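Local coordinates for Z5138 gene product (Escherichia coli, PDB 1XOU), which probably serves as a type III secretion chaperone that binds the filament and translocator proteins EspA and EspB before their export, at residues B[25-28]-B[29-33]; B[58-61]-B[62-66]. The protein carries 1 engineered substitution. All coordinates share one frame; numbering follows the deposited sequence.

Interaction 1: B[25-28]-B[29-33]; sequences KKII and AEFDV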
ATOM      1  N   LYS B  25       2.602   1.601  -6.074  1.00 60.16           N
ATOM      2  CA  LYS B  25       3.964   1.458  -6.573  1.00 62.60           C
ATOM      3  C   LYS B  25       4.664   2.825  -6.541  1.00 63.26           C
ATOM      4  O   LYS B  25       5.866   2.917  -6.246  1.00 62.56           O
ATOM      5  CB  LYS B  25       3.951   0.885  -7.991  1.00 65.41           C
ATOM      6  CG  LYS B  25       3.390  -0.533  -8.061  1.00 70.68           C
ATOM      7  CD  LYS B  25       3.370  -1.108  -9.485  1.00 74.42           C
ATOM      8  CE  LYS B  25       4.739  -1.639  -9.890  1.00 78.54           C
ATOM      9  NZ  LYS B  25       4.701  -2.504 -11.127  1.00 81.23           N
ATOM     10  N   LYS B  26       3.910   3.884  -6.827  1.00 62.99           N
ATOM     11  CA  LYS B  26       4.466   5.232  -6.799  1.00 63.39           C
ATOM     12  C   LYS B  26       4.765   5.646  -5.365  1.00 62.07           C
ATOM     13  O   LYS B  26       5.851   6.152  -5.091  1.00 62.93           O
ATOM     14  CB  LYS B  26       3.502   6.241  -7.420  1.00 66.79           C
ATOM     15  CG  LYS B  26       3.312   6.127  -8.930  1.00 72.07           C
ATOM     16  CD  LYS B  26       2.219   7.091  -9.388  1.00 74.68           C
ATOM     17  CE  LYS B  26       2.091   7.159 -10.901  1.00 77.26           C
ATOM     18  NZ  LYS B  26       1.232   8.318 -11.302  1.00 78.74           N
ATOM     19  N   ILE B  27       3.803   5.448  -4.461  1.00 59.01           N
ATOM     20  CA  ILE B  27       3.986   5.794  -3.052  1.00 58.34           C
ATOM     21  C   ILE B  27       5.258   5.119  -2.524  1.00 57.67           C
ATOM     22  O   ILE B  27       6.039   5.707  -1.764  1.00 55.83           O
ATOM     23  CB  ILE B  27       2.833   5.274  -2.170  1.00 60.51           C
ATOM     24  CG1 ILE B  27       1.479   5.743  -2.705  1.00 62.55           C
ATOM     25  CG2 ILE B  27       3.038   5.748  -0.730  1.00 59.37           C
ATOM     26  CD1 ILE B  27       1.235   7.225  -2.583  1.00 66.66           C
ATOM     27  N   ILE B  28       5.451   3.866  -2.916  1.00 55.71           N
ATOM     28  CA  ILE B  28       6.615   3.127  -2.470  1.00 55.36           C
ATOM     29  C   ILE B  28       7.875   3.813  -2.967  1.00 55.63           C
ATOM     30  O   ILE B  28       8.853   3.934  -2.235  1.00 57.37           O
ATOM     31  CB  ILE B  28       6.559   1.670  -2.973  1.00 55.52           C
ATOM     32  CG1 ILE B  28       5.545   0.887  -2.140  1.00 52.49           C
ATOM     33  CG2 ILE B  28       7.936   1.030  -2.920  1.00 54.61           C
ATOM     34  CD1 ILE B  28       5.284  -0.488  -2.667  1.00 51.29           C
ATOM     35  N   ALA B  29       7.853   4.268  -4.213  1.00 56.01           N
ATOM     36  CA  ALA B  29       9.008   4.959  -4.779  1.00 55.16           C
ATOM     37  C   ALA B  29       9.283   6.261  -4.013  1.00 55.09           C
ATOM     38  O   ALA B  29      10.424   6.541  -3.665  1.00 54.45           O
ATOM     39  CB  ALA B  29       8.771   5.242  -6.249  1.00 52.51           C
ATOM     40  N   GLU B  30       8.240   7.045  -3.738  1.00 56.73           N
ATOM     41  CA  GLU B  30       8.408   8.302  -3.008  1.00 59.93           C
ATOM     42  C   GLU B  30       9.054   8.079  -1.648  1.00 61.65           C
ATOM     43  O   GLU B  30       9.581   9.024  -1.048  1.00 61.93           O
ATOM     44  CB  GLU B  30       7.066   9.004  -2.784  1.00 60.80           C
ATOM     45  CG  GLU B  30       6.275   9.271  -4.040  1.00 65.93           C
ATOM     46  CD  GLU B  30       5.010  10.091  -3.789  1.00 69.47           C
ATOM     47  OE1 GLU B  30       4.244   9.785  -2.839  1.00 70.11           O
ATOM     48  OE2 GLU B  30       4.778  11.042  -4.563  1.00 71.75           O
ATOM     49  N   PHE B  31       9.005   6.841  -1.152  1.00 62.74           N
ATOM     50  CA  PHE B  31       9.595   6.548   0.150  1.00 62.41           C
ATOM     51  C   PHE B  31      11.115   6.650   0.159  1.00 63.18           C
ATOM     52  O   PHE B  31      11.730   6.601   1.220  1.00 61.86           O
ATOM     53  CB  PHE B  31       9.154   5.173   0.674  1.00 61.33           C
ATOM     54  CG  PHE B  31       8.103   5.249   1.752  1.00 59.51           C
ATOM     55  CD1 PHE B  31       6.748   5.252   1.429  1.00 57.10           C
ATOM     56  CD2 PHE B  31       8.474   5.370   3.094  1.00 58.64           C
ATOM     57  CE1 PHE B  31       5.768   5.375   2.422  1.00 54.88           C
ATOM     58  CE2 PHE B  31       7.504   5.495   4.096  1.00 57.30           C
ATOM     59  CZ  PHE B  31       6.143   5.498   3.754  1.00 56.20           C
ATOM     60  N   ASP B  32      11.732   6.789  -1.012  1.00 65.25           N
ATOM     61  CA  ASP B  32      13.180   6.944  -1.023  1.00 67.57           C
ATOM     62  C   ASP B  32      13.469   8.383  -0.585  1.00 65.85           C
ATOM     63  O   ASP B  32      14.500   8.667   0.019  1.00 64.83           O
ATOM     64  CB  ASP B  32      13.789   6.682  -2.402  1.00 71.48           C
ATOM     65  CG  ASP B  32      15.276   6.312  -2.310  1.00 77.10           C
ATOM     66  OD1 ASP B  32      15.589   5.164  -1.902  1.00 77.71           O
ATOM     67  OD2 ASP B  32      16.134   7.172  -2.616  1.00 80.17           O
ATOM     68  N   VAL B  33      12.545   9.287  -0.893  1.00 65.01           N
ATOM     69  CA  VAL B  33      12.690  10.676  -0.479  1.00 63.74           C
ATOM     70  C   VAL B  33      12.584  10.654   1.042  1.00 62.72           C
ATOM     71  O   VAL B  33      13.307  11.355   1.746  1.00 61.38           O
ATOM     72  CB  VAL B  33      11.561  11.562  -1.052  1.00 63.85           C
ATOM     73  CG1 VAL B  33      11.695  12.988  -0.538  1.00 62.24           C
ATOM     74  CG2 VAL B  33      11.622  11.549  -2.556  1.00 63.20           C
TER
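A29 takes up the helix bond to K25: its N donates to K25 O at 3.1 Å, tilted out of the carbonyl plane. Its CB also lies against K26 O. E30 N points nearly straight at K26 O, 2.9 Å away, with an N-H...O angle of 163°. The E30 side chain starts beside its own backbone N (chi1 -56°), which lays CG against K26 O. The extended chain then takes OE1 across I27, 4.0 Å from CD1, to a weak hydrogen bond with a polar side chain of another protein chain.

At F31 the pattern slackens: its N makes a weak bond to I27 O and a second bond to I28 O at 3.1 Å, from above the carbonyl plane. D32 N and V33 N bond three residues back, to A29 O and E30 O, and the helix kinks. I27 O lies at the edge of the F31 ring, 3.3 Å from CD1, and CE1 reaches I27 CG2.

This is an internal turn of helix 3-47. I27 and F31 are buried, each against a polar side chain of that other chain; I28 packs on an aromatic one. F31 also meets Y62 of helix 49-64.

Interaction 2: B[58-61]-B[62-66]; sequences LIEG and YTYGE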
ATOM      1  N   LEU B  58      10.561   9.099  16.005  1.00 63.16           N
ATOM      2  CA  LEU B  58      10.299   8.416  14.742  1.00 62.85           C
ATOM      3  C   LEU B  58      10.622   6.938  14.867  1.00 61.85           C
ATOM      4  O   LEU B  58       9.821   6.074  14.498  1.00 61.75           O
ATOM      5  CB  LEU B  58      11.157   9.007  13.630  1.00 64.54           C
ATOM      6  CG  LEU B  58      10.426   9.889  12.620  1.00 65.86           C
ATOM      7  CD1 LEU B  58      11.424  10.400  11.594  1.00 66.69           C
ATOM      8  CD2 LEU B  58       9.326   9.093  11.945  1.00 66.65           C
ATOM      9  N   ILE B  59      11.810   6.651  15.383  1.00 60.50           N
ATOM     10  CA  ILE B  59      12.244   5.275  15.568  1.00 59.28           C
ATOM     11  C   ILE B  59      11.235   4.485  16.406  1.00 59.48           C
ATOM     12  O   ILE B  59      10.835   3.392  16.024  1.00 59.23           O
ATOM     13  CB  ILE B  59      13.634   5.234  16.226  1.00 57.40           C
ATOM     14  CG1 ILE B  59      14.643   5.923  15.303  1.00 55.98           C
ATOM     15  CG2 ILE B  59      14.042   3.794  16.507  1.00 55.64           C
ATOM     16  CD1 ILE B  59      15.982   6.203  15.933  1.00 55.00           C
ATOM     17  N   GLU B  60      10.815   5.034  17.540  1.00 60.58           N
ATOM     18  CA  GLU B  60       9.839   4.342  18.372  1.00 62.75           C
ATOM     19  C   GLU B  60       8.533   4.176  17.607  1.00 61.24           C
ATOM     20  O   GLU B  60       7.869   3.138  17.714  1.00 61.25           O
ATOM     21  CB  GLU B  60       9.599   5.116  19.669  1.00 67.33           C
ATOM     22  CG  GLU B  60      10.735   4.968  20.668  1.00 75.01           C
ATOM     23  CD  GLU B  60      10.752   6.056  21.745  1.00 80.36           C
ATOM     24  OE1 GLU B  60      11.723   6.063  22.548  1.00 82.72           O
ATOM     25  OE2 GLU B  60       9.814   6.896  21.791  1.00 81.41           O
ATOM     26  N   GLY B  61       8.189   5.196  16.818  1.00 59.11           N
ATOM     27  CA  GLY B  61       6.973   5.162  16.026  1.00 55.19           C
ATOM     28  C   GLY B  61       6.965   4.012  15.039  1.00 54.65           C
ATOM     29  O   GLY B  61       5.974   3.299  14.917  1.00 54.06           O
ATOM     30  N   TYR B  62       8.078   3.820  14.338  1.00 54.60           N
ATOM     31  CA  TYR B  62       8.189   2.751  13.358  1.00 55.59           C
ATOM     32  C   TYR B  62       8.433   1.368  13.941  1.00 56.41           C
ATOM     33  O   TYR B  62       8.406   0.374  13.221  1.00 57.86           O
ATOM     34  CB  TYR B  62       9.316   3.054  12.373  1.00 56.16           C
ATOM     35  CG  TYR B  62       8.880   3.813  11.143  1.00 57.49           C
ATOM     36  CD1 TYR B  62       8.736   5.206  11.165  1.00 57.22           C
ATOM     37  CD2 TYR B  62       8.605   3.138   9.955  1.00 57.70           C
ATOM     38  CE1 TYR B  62       8.332   5.909  10.030  1.00 57.44           C
ATOM     39  CE2 TYR B  62       8.196   3.827   8.813  1.00 59.19           C
ATOM     40  CZ  TYR B  62       8.063   5.209   8.856  1.00 59.17           C
ATOM     41  OH  TYR B  62       7.670   5.873   7.721  1.00 59.93           O
ATOM     42  N   THR B  63       8.676   1.285  15.239  1.00 57.85           N
ATOM     43  CA  THR B  63       8.956  -0.012  15.837  1.00 58.68           C
ATOM     44  C   THR B  63       7.790  -0.584  16.617  1.00 59.04           C
ATOM     45  O   THR B  63       7.463  -1.762  16.469  1.00 59.62           O
ATOM     46  CB  THR B  63      10.169   0.081  16.726  1.00 59.05           C
ATOM     47  OG1 THR B  63      10.049   1.253  17.541  1.00 61.16           O
ATOM     48  CG2 THR B  63      11.425   0.164  15.877  1.00 57.85           C
ATOM     49  N   TYR B  64       7.174   0.229  17.463  1.00 58.74           N
ATOM     50  CA  TYR B  64       6.012  -0.249  18.199  1.00 60.29           C
ATOM     51  C   TYR B  64       4.961   0.850  18.317  1.00 60.79           C
ATOM     52  O   TYR B  64       4.035   0.738  19.111  1.00 62.75           O
ATOM     53  CB  TYR B  64       6.398  -0.776  19.596  1.00 60.00           C
ATOM     54  CG  TYR B  64       7.094   0.231  20.477  1.00 59.09           C
ATOM     55  CD1 TYR B  64       8.453   0.508  20.308  1.00 58.56           C
ATOM     56  CD2 TYR B  64       6.382   0.957  21.437  1.00 57.76           C
ATOM     57  CE1 TYR B  64       9.087   1.489  21.066  1.00 59.38           C
ATOM     58  CE2 TYR B  64       7.010   1.943  22.207  1.00 58.28           C
ATOM     59  CZ  TYR B  64       8.364   2.208  22.012  1.00 59.26           C
ATOM     60  OH  TYR B  64       8.989   3.204  22.734  1.00 59.87           O
ATOM     61  N   GLY B  65       5.103   1.897  17.506  1.00 61.14           N
ATOM     62  CA  GLY B  65       4.166   3.006  17.537  1.00 62.30           C
ATOM     63  C   GLY B  65       3.134   3.046  16.417  1.00 64.02           C
ATOM     64  O   GLY B  65       2.770   2.016  15.846  1.00 62.76           O
ATOM     65  N   GLU B  66       2.665   4.253  16.099  1.00 65.60           N
ATOM     66  CA  GLU B  66       1.654   4.445  15.062  1.00 67.31           C
ATOM     67  C   GLU B  66       2.076   4.098  13.646  1.00 65.50           C
ATOM     68  O   GLU B  66       1.340   3.398  12.947  1.00 64.53           O
ATOM     69  CB  GLU B  66       1.111   5.877  15.113  1.00 71.87           C
ATOM     70  CG  GLU B  66      -0.249   5.969  15.814  1.00 80.69           C
ATOM     71  CD  GLU B  66      -0.259   5.302  17.203  1.00 86.72           C
ATOM     72  OE1 GLU B  66       0.534   5.729  18.082  1.00 89.74           O
ATOM     73  OE2 GLU B  66      -1.058   4.353  17.417  1.00 87.56           O
TER
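The L58 side chain runs along the Y62 ring in the same direction. CD2 of L58 touches CE1 of the ring at 3.8 Å. L58 O sits at the ring edge, in its plane, and takes the Y62 N-H at 2.9 Å, the donor arriving almost in line with the carbonyl.

I59 contributes its carbonyl. I59 O is 2.7 Å from OG1 of T63, and E60 O lies at 2.9 Å from the same hydroxyl. The hydroxyl has one proton to give, and both oxygens are within its reach. The torsion of T63 (chi1 46°) sets OG1 between its own N and carbonyl carbon, close to both carbonyls.

E60 O accepts from two backbone donors. Y64 N reaches it at 3.0 Å with an angle of 170°, and T63 N comes to the same face of its plane from higher above. E60 O also lies over one face of the Y64 ring. The E60 chain runs extended beside that ring, and CG approaches Y64 OH at 3.2 Å. Its carboxylate forms a salt bridge with K57. With E60 cut back to an alanine, K57 is likely to lose this salt-bridge partner, and the Y64 ring the CG that lies against its hydroxyl end.

G61 O accepts a weak bond from G65 N, and the two glycines meet closely here.

The contact ends helix 49-64, and G65 is the N-cap of helix 66-83. L58 packs on V38 of helix 3-47, while Y62 OH bonds to a polar side chain of another protein chain.

Interaction 1 lies within helix 3-47 and interaction 2 at the end of helix 49-64, the helix that follows it in the chain. Their centres are about 19 Å apart, yet they touch through two aromatic residues. CE2 of F31 packs on OH of Y62 at 3.6 Å. Interaction 1 is the more central: its centre lies about 8 Å from the centre of the chain, that of interaction 2 about 15 Å. Both sit at irregular points, a kink in 29-33 and a helix junction in 62-66. Both also face another protein chain, consistent with a chaperone whose helices pack against a partner.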